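PDB 3TQK: phospho-2-dehydro-3-deoxyheptonate aldolase from Francisella tularensis, which probably catalyses the condensation of phosphoenolpyruvate with D-erythrose 4-phosphate to form DAHP, the first step of chorismate biosynthesis. Local coordinates for residues K79-I87 / L334-R345; F239-I248 / D282-I293. All coordinates share one frame; numbering follows the deposited sequence.

Contact 1 of 2, residues K79-I87 / L334-R345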
# COMPACT_ATOMS: atom_id res chain seq x y z
N LYS A 79 -8.00 22.54 30.95
CA LYS A 79 -7.24 22.05 32.11
C LYS A 79 -5.77 21.78 31.75
O LYS A 79 -4.89 21.99 32.57
CB LYS A 79 -7.88 20.78 32.70
CG LYS A 79 -9.03 21.05 33.71
CD LYS A 79 -9.99 19.84 33.87
CE LYS A 79 -9.31 18.64 34.55
NZ LYS A 79 -10.18 17.41 34.53
N PHE A 80 -5.52 21.35 30.51
CA PHE A 80 -4.24 20.74 30.15
C PHE A 80 -3.44 21.45 29.06
O PHE A 80 -2.34 21.01 28.74
CB PHE A 80 -4.48 19.30 29.69
CG PHE A 80 -5.02 18.41 30.76
CD1 PHE A 80 -4.26 18.10 31.87
CD2 PHE A 80 -6.30 17.87 30.65
CE1 PHE A 80 -4.75 17.28 32.87
CE2 PHE A 80 -6.79 17.04 31.63
CZ PHE A 80 -6.02 16.75 32.75
N HIS A 81 -3.98 22.53 28.51
CA HIS A 81 -3.48 23.09 27.25
C HIS A 81 -2.08 23.73 27.34
O HIS A 81 -1.41 23.90 26.31
CB HIS A 81 -4.48 24.10 26.68
CG HIS A 81 -4.47 25.41 27.40
ND1 HIS A 81 -5.22 25.65 28.52
CD2 HIS A 81 -3.77 26.55 27.16
CE1 HIS A 81 -5.00 26.89 28.95
NE2 HIS A 81 -4.12 27.45 28.13
N LYS A 82 -1.64 24.09 28.54
CA LYS A 82 -0.28 24.58 28.73
C LYS A 82 0.75 23.45 28.60
O LYS A 82 1.92 23.71 28.29
CB LYS A 82 -0.12 25.26 30.09
CG LYS A 82 -1.00 26.50 30.26
CD LYS A 82 -0.78 27.19 31.60
CE LYS A 82 -2.09 27.65 32.23
NZ LYS A 82 -1.88 28.25 33.59
N ASP A 83 0.31 22.21 28.82
CA ASP A 83 1.18 21.03 28.86
C ASP A 83 0.98 20.05 27.71
O ASP A 83 1.89 19.32 27.35
CB ASP A 83 0.95 20.28 30.17
CG ASP A 83 1.26 21.14 31.37
OD1 ASP A 83 2.29 21.84 31.30
OD2 ASP A 83 0.50 21.12 32.37
N ILE A 84 -0.20 20.07 27.11
CA ILE A 84 -0.64 19.02 26.20
C ILE A 84 -1.42 19.62 25.04
O ILE A 84 -2.24 20.50 25.26
CB ILE A 84 -1.58 18.06 26.97
CG1 ILE A 84 -0.79 16.98 27.69
CG2 ILE A 84 -2.55 17.38 26.06
CD1 ILE A 84 -1.71 16.13 28.57
N LEU A 85 -1.17 19.15 23.82
CA LEU A 85 -2.03 19.47 22.69
C LEU A 85 -2.91 18.26 22.42
O LEU A 85 -2.41 17.19 22.04
CB LEU A 85 -1.22 19.82 21.44
CG LEU A 85 -2.03 20.17 20.19
CD1 LEU A 85 -2.90 21.41 20.40
CD2 LEU A 85 -1.12 20.37 18.97
N ILE A 86 -4.22 18.41 22.65
CA ILE A 86 -5.18 17.34 22.46
C ILE A 86 -5.73 17.41 21.06
O ILE A 86 -6.19 18.46 20.61
CB ILE A 86 -6.35 17.41 23.47
CG1 ILE A 86 -5.85 17.07 24.88
CG2 ILE A 86 -7.45 16.43 23.09
CD1 ILE A 86 -6.79 17.45 25.98
N ILE A 87 -5.63 16.28 20.35
CA ILE A 87 -6.15 16.14 19.01
C ILE A 87 -7.08 14.94 19.01
O ILE A 87 -6.69 13.86 19.43
CB ILE A 87 -5.04 15.87 17.98
CG1 ILE A 87 -4.04 17.03 17.98
CG2 ILE A 87 -5.66 15.68 16.58
CD1 ILE A 87 -2.88 16.82 17.04
N LEU A 334 -4.29 11.81 30.88
CA LEU A 334 -3.94 13.20 30.61
C LEU A 334 -3.22 13.81 31.83
O LEU A 334 -2.19 14.48 31.68
CB LEU A 334 -5.17 14.02 30.23
CG LEU A 334 -5.89 13.63 28.92
CD1 LEU A 334 -7.23 14.35 28.82
CD2 LEU A 334 -5.05 13.92 27.68
N GLU A 335 -3.74 13.55 33.03
CA GLU A 335 -3.08 13.99 34.26
C GLU A 335 -1.63 13.51 34.28
O GLU A 335 -0.71 14.29 34.55
CB GLU A 335 -3.82 13.49 35.51
CG GLU A 335 -5.17 14.17 35.79
CD GLU A 335 -5.99 13.46 36.87
OE1 GLU A 335 -5.42 12.65 37.64
OE2 GLU A 335 -7.22 13.71 36.96
N MSE A 336 -1.42 12.23 33.98
CA MSE A 336 -0.08 11.65 33.97
C MSE A 336 0.83 12.34 32.97
O MSE A 336 2.00 12.59 33.28
CB MSE A 336 -0.14 10.17 33.64
CG MSE A 336 -0.69 9.30 34.75
SE MSE A 336 -1.21 7.57 34.04
CE MSE A 336 0.57 6.84 33.73
N LEU A 337 0.31 12.62 31.78
CA LEU A 337 1.10 13.27 30.73
C LEU A 337 1.46 14.72 31.07
O LEU A 337 2.58 15.17 30.81
CB LEU A 337 0.38 13.20 29.38
CG LEU A 337 0.47 11.84 28.70
CD1 LEU A 337 -0.65 11.65 27.72
CD2 LEU A 337 1.82 11.67 28.00
N ALA A 338 0.50 15.44 31.66
CA ALA A 338 0.69 16.82 32.03
C ALA A 338 1.74 16.92 33.14
O ALA A 338 2.53 17.86 33.16
CB ALA A 338 -0.63 17.46 32.46
N GLU A 339 1.74 15.96 34.06
CA GLU A 339 2.77 15.92 35.10
C GLU A 339 4.14 15.66 34.49
O GLU A 339 5.11 16.31 34.85
CB GLU A 339 2.47 14.87 36.17
CG GLU A 339 3.27 15.12 37.46
CD GLU A 339 3.19 14.00 38.48
OE1 GLU A 339 2.80 12.85 38.14
OE2 GLU A 339 3.52 14.27 39.66
N ALA A 340 4.19 14.69 33.58
CA ALA A 340 5.42 14.37 32.86
C ALA A 340 6.04 15.61 32.23
O ALA A 340 7.25 15.81 32.32
CB ALA A 340 5.15 13.33 31.78
N VAL A 341 5.22 16.44 31.59
CA VAL A 341 5.69 17.66 30.94
C VAL A 341 6.15 18.68 31.99
O VAL A 341 7.21 19.30 31.83
CB VAL A 341 4.62 18.28 30.03
CG1 VAL A 341 5.05 19.67 29.52
CG2 VAL A 341 4.34 17.36 28.85
N GLN A 342 5.39 18.84 33.06
CA GLN A 342 5.78 19.80 34.11
C GLN A 342 7.19 19.49 34.67
O GLN A 342 8.00 20.39 34.84
CB GLN A 342 4.74 19.85 35.22
CG GLN A 342 3.42 20.48 34.77
CD GLN A 342 2.23 20.09 35.63
OE1 GLN A 342 2.39 19.68 36.77
NE2 GLN A 342 1.04 20.23 35.08
N VAL A 343 7.47 18.20 34.89
CA VAL A 343 8.77 17.78 35.40
C VAL A 343 9.84 17.91 34.32
O VAL A 343 11.01 18.20 34.61
CB VAL A 343 8.72 16.33 35.92
CG1 VAL A 343 10.11 15.81 36.25
CG2 VAL A 343 7.83 16.25 37.16
N ARG A 344 9.45 17.70 33.07
CA ARG A 344 10.36 17.89 31.96
C ARG A 344 10.92 19.32 31.98
O ARG A 344 12.12 19.50 31.76
CB ARG A 344 9.66 17.62 30.62
CG ARG A 344 10.56 17.74 29.43
CD ARG A 344 9.77 17.71 28.16
NE ARG A 344 9.79 16.40 27.52
CZ ARG A 344 9.15 16.11 26.39
NH1 ARG A 344 8.42 17.03 25.78
NH2 ARG A 344 9.25 14.89 25.87
N ARG A 345 10.08 20.30 32.27
CA ARG A 345 10.44 21.71 32.09
C ARG A 345 11.42 22.31 33.10
O ARG A 345 11.28 22.13 34.32
CB ARG A 345 9.19 22.59 32.02
CG ARG A 345 8.38 22.38 30.74
CD ARG A 345 7.53 23.58 30.42
NE ARG A 345 6.83 23.43 29.15
CZ ARG A 345 5.53 23.19 29.01
NH1 ARG A 345 4.73 23.07 30.07
NH2 ARG A 345 5.03 23.08 27.79
O HOH W 1 -8.04 16.14 36.09

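Contact 2 of 2, residues F239-I248 / D282-I293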
# COMPACT_ATOMS: atom_id res chain seq x y z
N PHE A 239 7.98 0.61 22.71
CA PHE A 239 7.74 1.86 23.43
C PHE A 239 8.89 2.23 24.36
O PHE A 239 8.97 3.38 24.80
CB PHE A 239 6.43 1.80 24.23
CG PHE A 239 6.40 0.75 25.30
CD1 PHE A 239 5.75 -0.46 25.09
CD2 PHE A 239 7.00 0.97 26.53
CE1 PHE A 239 5.72 -1.44 26.07
CE2 PHE A 239 6.99 -0.01 27.52
CZ PHE A 239 6.34 -1.21 27.29
N SER A 240 9.78 1.28 24.67
CA SER A 240 10.86 1.50 25.63
C SER A 240 11.91 2.50 25.16
O SER A 240 12.03 2.79 23.98
CB SER A 240 11.58 0.18 25.97
OG SER A 240 12.46 -0.20 24.92
N LYS A 241 12.67 3.00 26.13
CA LYS A 241 13.79 3.92 25.88
C LYS A 241 14.76 3.38 24.82
O LYS A 241 15.12 4.10 23.89
CB LYS A 241 14.53 4.19 27.20
CG LYS A 241 15.75 5.11 27.12
CD LYS A 241 15.39 6.55 26.80
CE LYS A 241 16.53 7.50 27.22
NZ LYS A 241 16.23 8.94 26.95
N GLU A 242 15.15 2.11 24.97
CA GLU A 242 16.00 1.40 24.01
C GLU A 242 15.51 1.62 22.57
O GLU A 242 16.27 2.01 21.69
CB GLU A 242 16.02 -0.11 24.36
CG GLU A 242 16.86 -1.03 23.45
CD GLU A 242 16.23 -2.44 23.22
OE1 GLU A 242 16.13 -3.23 24.19
OE2 GLU A 242 15.85 -2.74 22.04
N HIS A 243 14.21 1.39 22.36
CA HIS A 243 13.59 1.48 21.04
C HIS A 243 13.48 2.93 20.54
O HIS A 243 13.60 3.20 19.33
CB HIS A 243 12.19 0.84 21.09
CG HIS A 243 12.21 -0.65 21.21
ND1 HIS A 243 12.05 -1.31 22.41
CD2 HIS A 243 12.40 -1.62 20.28
CE1 HIS A 243 12.14 -2.61 22.21
NE2 HIS A 243 12.35 -2.82 20.92
N VAL A 244 13.25 3.86 21.46
CA VAL A 244 13.14 5.26 21.09
C VAL A 244 14.50 5.82 20.64
O VAL A 244 14.57 6.50 19.62
CB VAL A 244 12.55 6.11 22.23
CG1 VAL A 244 12.55 7.58 21.86
CG2 VAL A 244 11.13 5.63 22.55
N ASP A 245 15.56 5.51 21.39
CA ASP A 245 16.94 5.89 21.01
C ASP A 245 17.30 5.35 19.62
O ASP A 245 17.91 6.07 18.83
CB ASP A 245 17.99 5.35 22.01
CG ASP A 245 17.99 6.07 23.35
OD1 ASP A 245 17.43 7.18 23.46
OD2 ASP A 245 18.56 5.53 24.31
N ASP A 246 16.93 4.10 19.34
CA ASP A 246 17.22 3.46 18.05
C ASP A 246 16.52 4.19 16.92
O ASP A 246 17.11 4.42 15.86
CB ASP A 246 16.78 2.00 18.06
CG ASP A 246 16.95 1.31 16.70
OD1 ASP A 246 18.05 0.81 16.40
OD2 ASP A 246 15.97 1.25 15.93
N CYS A 247 15.26 4.53 17.15
CA CYS A 247 14.47 5.25 16.16
C CYS A 247 15.10 6.61 15.86
O CYS A 247 15.27 6.98 14.69
CB CYS A 247 13.02 5.42 16.64
SG CYS A 247 11.92 6.16 15.43
N ILE A 248 15.44 7.34 16.93
CA ILE A 248 16.13 8.63 16.81
C ILE A 248 17.45 8.48 16.04
O ILE A 248 17.73 9.30 15.15
CB ILE A 248 16.40 9.28 18.20
CG1 ILE A 248 15.08 9.75 18.83
CG2 ILE A 248 17.33 10.47 18.08
CD1 ILE A 248 14.37 10.86 18.04
N ASP A 282 5.49 4.19 31.36
CA ASP A 282 6.88 4.09 30.88
C ASP A 282 7.22 5.32 30.02
O ASP A 282 8.31 5.88 30.12
CB ASP A 282 7.05 2.80 30.08
CG ASP A 282 8.51 2.47 29.79
OD1 ASP A 282 9.14 3.17 28.97
OD2 ASP A 282 9.02 1.48 30.34
N ILE A 283 6.28 5.72 29.18
CA ILE A 283 6.48 6.87 28.29
C ILE A 283 6.60 8.19 29.08
O ILE A 283 7.41 9.05 28.74
CB ILE A 283 5.35 6.97 27.24
CG1 ILE A 283 5.41 5.77 26.28
CG2 ILE A 283 5.44 8.27 26.46
CD1 ILE A 283 4.24 5.67 25.35
N CYS A 284 5.80 8.35 30.12
CA CYS A 284 5.86 9.55 30.96
C CYS A 284 7.20 9.67 31.66
O CYS A 284 7.78 10.76 31.71
CB CYS A 284 4.72 9.58 31.96
SG CYS A 284 3.14 9.84 31.15
N GLU A 285 7.71 8.56 32.19
CA GLU A 285 9.03 8.56 32.82
C GLU A 285 10.07 9.02 31.81
O GLU A 285 10.97 9.80 32.16
CB GLU A 285 9.38 7.17 33.39
CG GLU A 285 10.81 7.04 33.96
CD GLU A 285 11.03 7.74 35.31
OE1 GLU A 285 10.08 8.32 35.89
OE2 GLU A 285 12.18 7.69 35.81
N GLN A 286 9.95 8.57 30.56
CA GLN A 286 10.88 8.97 29.51
C GLN A 286 10.74 10.45 29.19
O GLN A 286 11.75 11.15 29.07
CB GLN A 286 10.67 8.16 28.24
CG GLN A 286 11.22 6.75 28.28
CD GLN A 286 11.00 6.04 26.96
OE1 GLN A 286 11.60 6.40 25.94
NE2 GLN A 286 10.13 5.04 26.96
N ILE A 287 9.50 10.91 29.05
CA ILE A 287 9.20 12.31 28.74
C ILE A 287 9.84 13.28 29.74
O ILE A 287 10.24 14.39 29.38
CB ILE A 287 7.68 12.54 28.68
CG1 ILE A 287 7.14 11.96 27.36
CG2 ILE A 287 7.35 14.02 28.78
CD1 ILE A 287 5.64 11.83 27.31
N LYS A 288 9.94 12.84 31.00
CA LYS A 288 10.53 13.66 32.05
C LYS A 288 12.02 13.96 31.84
O LYS A 288 12.50 15.01 32.27
CB LYS A 288 10.32 12.98 33.40
CG LYS A 288 8.95 13.26 33.98
CD LYS A 288 8.23 12.05 34.56
CE LYS A 288 8.52 11.80 36.00
NZ LYS A 288 7.34 11.14 36.62
N HIS A 289 12.75 13.07 31.17
CA HIS A 289 14.21 13.17 31.09
C HIS A 289 14.79 13.34 29.67
O HIS A 289 16.01 13.43 29.50
CB HIS A 289 14.83 11.95 31.77
CG HIS A 289 14.57 11.90 33.25
ND1 HIS A 289 13.85 10.89 33.84
CD2 HIS A 289 14.92 12.75 34.24
CE1 HIS A 289 13.78 11.11 35.14
NE2 HIS A 289 14.42 12.24 35.41
N SER A 290 13.91 13.41 28.67
CA SER A 290 14.32 13.53 27.28
C SER A 290 13.18 14.17 26.48
O SER A 290 12.01 13.96 26.77
CB SER A 290 14.67 12.16 26.73
OG SER A 290 14.82 12.17 25.32
N ASN A 291 13.54 14.98 25.48
CA ASN A 291 12.57 15.62 24.62
C ASN A 291 12.38 14.83 23.31
O ASN A 291 11.82 15.35 22.36
CB ASN A 291 12.99 17.08 24.32
CG ASN A 291 12.73 18.04 25.51
OD1 ASN A 291 12.91 17.69 26.66
ND2 ASN A 291 12.31 19.26 25.20
N ASP A 292 12.83 13.57 23.28
CA ASP A 292 12.73 12.73 22.06
C ASP A 292 11.31 12.32 21.70
O ASP A 292 10.97 12.22 20.52
CB ASP A 292 13.56 11.45 22.20
CG ASP A 292 15.07 11.70 22.17
OD1 ASP A 292 15.52 12.71 21.60
OD2 ASP A 292 15.80 10.84 22.68
N ILE A 293 10.50 12.02 22.72
CA ILE A 293 9.10 11.67 22.53
C ILE A 293 8.32 12.97 22.56
O ILE A 293 8.42 13.73 23.53
CB ILE A 293 8.57 10.72 23.64
CG1 ILE A 293 9.37 9.41 23.66
CG2 ILE A 293 7.10 10.42 23.42
CD1 ILE A 293 9.16 8.54 24.93
O HOH W 2 11.67 2.76 28.80
O HOH W 3 15.32 8.72 24.08
O HOH W 4 14.15 9.73 28.97

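Contact 1 of 2, residues K79-I87 / L334-R345
D83, in the turn between helix 63-80 and strand 84-89, sets its side chain against A338, Q342 and R345 of the C-terminal segment. D83 CB rests on A338, whose small side chain lets D83 CA come within 5.3 Å of A338 CA. D83 CG lies 3.9 Å from A338 O, and V341 packs alongside, its CG1 near OD1 and V341 CG2 3.5 Å from D83 O. At the tip, D83 OD2 accepts a nearly straight bond (171°) from Q342 NE2 at 2.9 Å, the donor approaching from above the carboxylate plane. D83 OD1 forms a salt bridge with R345 NH1 at 3.0 Å, weak as a hydrogen bond. Arginine suits the place: R345 NH2 reaches K82 O at 3.2 Å, while NE pairs with D49.

Toward the N-terminal part of 334-345, F80 offers a flat face to the aliphatic L334 CB, a CH-pi contact 3.9 Å from the F80 centroid. With chi2 at 174°, I84 stretches out so that I84 CD1 meets L337 CB at 3.7 Å. The pattern belongs to a TIM barrel, whose closing C-terminal helix packs outside the first strands. Since D83 is buried, its two donors, one neutral and one cationic, probably offset the cost of burying its charge and favour the ionised form.

Contact 2 of 2, residues F239-I248 / D282-I293
The ring of F239 turns its edge to D282: the carboxylate carbon D282 CG lies in the ring plane, 3.7 Å from F239 CE2, so the slightly positive ring hydrogens face the acid; the two planes are 76° apart. The amide of Q286 is the other flat group. Q286 NE2 donates to F239 O at 3.0 Å, lying in the carbonyl plane on a lone pair, and also to D282 OD1 at 2.9 Å. These two acceptors fix the amide's rotation and leave Q286 OE1 facing K241 CA and V244 CG2, the latter at 3.5 Å. Glutamine suits the place because its chain, extended beyond CG, carries a double donor to the start of helix 241-253.

Here two neighbouring outer helices of the TIM barrel, 241-253 and 276-289, lie on either side of strand 260-263 in the chain, and V244 and I293 both pack on I262 of that strand. V244 CG1 meets I293 CG1 at 4.1 Å. Farther along, I248 CG1 touches D292 CG at 3.9 Å. The like-charged D245 OD1 and D292 OD2 come within 4.1 Å of each other. A water that accepts from K241 NZ donates to both acids; another links K241 N to D282 OD1.

In the fold
From the N terminus, the chain first passes through 79-87, where helix 63-80 gives way to the second barrel strand, and meets the last helix, 327-344, so contact 1 closes a loop of nearly 250 residues. Contact 2 is nested within it: 239-248 and 282-293 enclose only 33 residues, including barrel strand 260-263. Contact 1 joins the turn before the second strand to the C-terminal helix; contact 2 joins helix 241-253 to helix 276-289 and the start of strand 293-299. Their centres lie 16 Å apart and they meet directly at R344, which probably hydrogen-bonds through NE to I287 O and through NH2 to I293 O, tying helix 327-344 to the end part of helix 276-289 and to the start of the eighth strand.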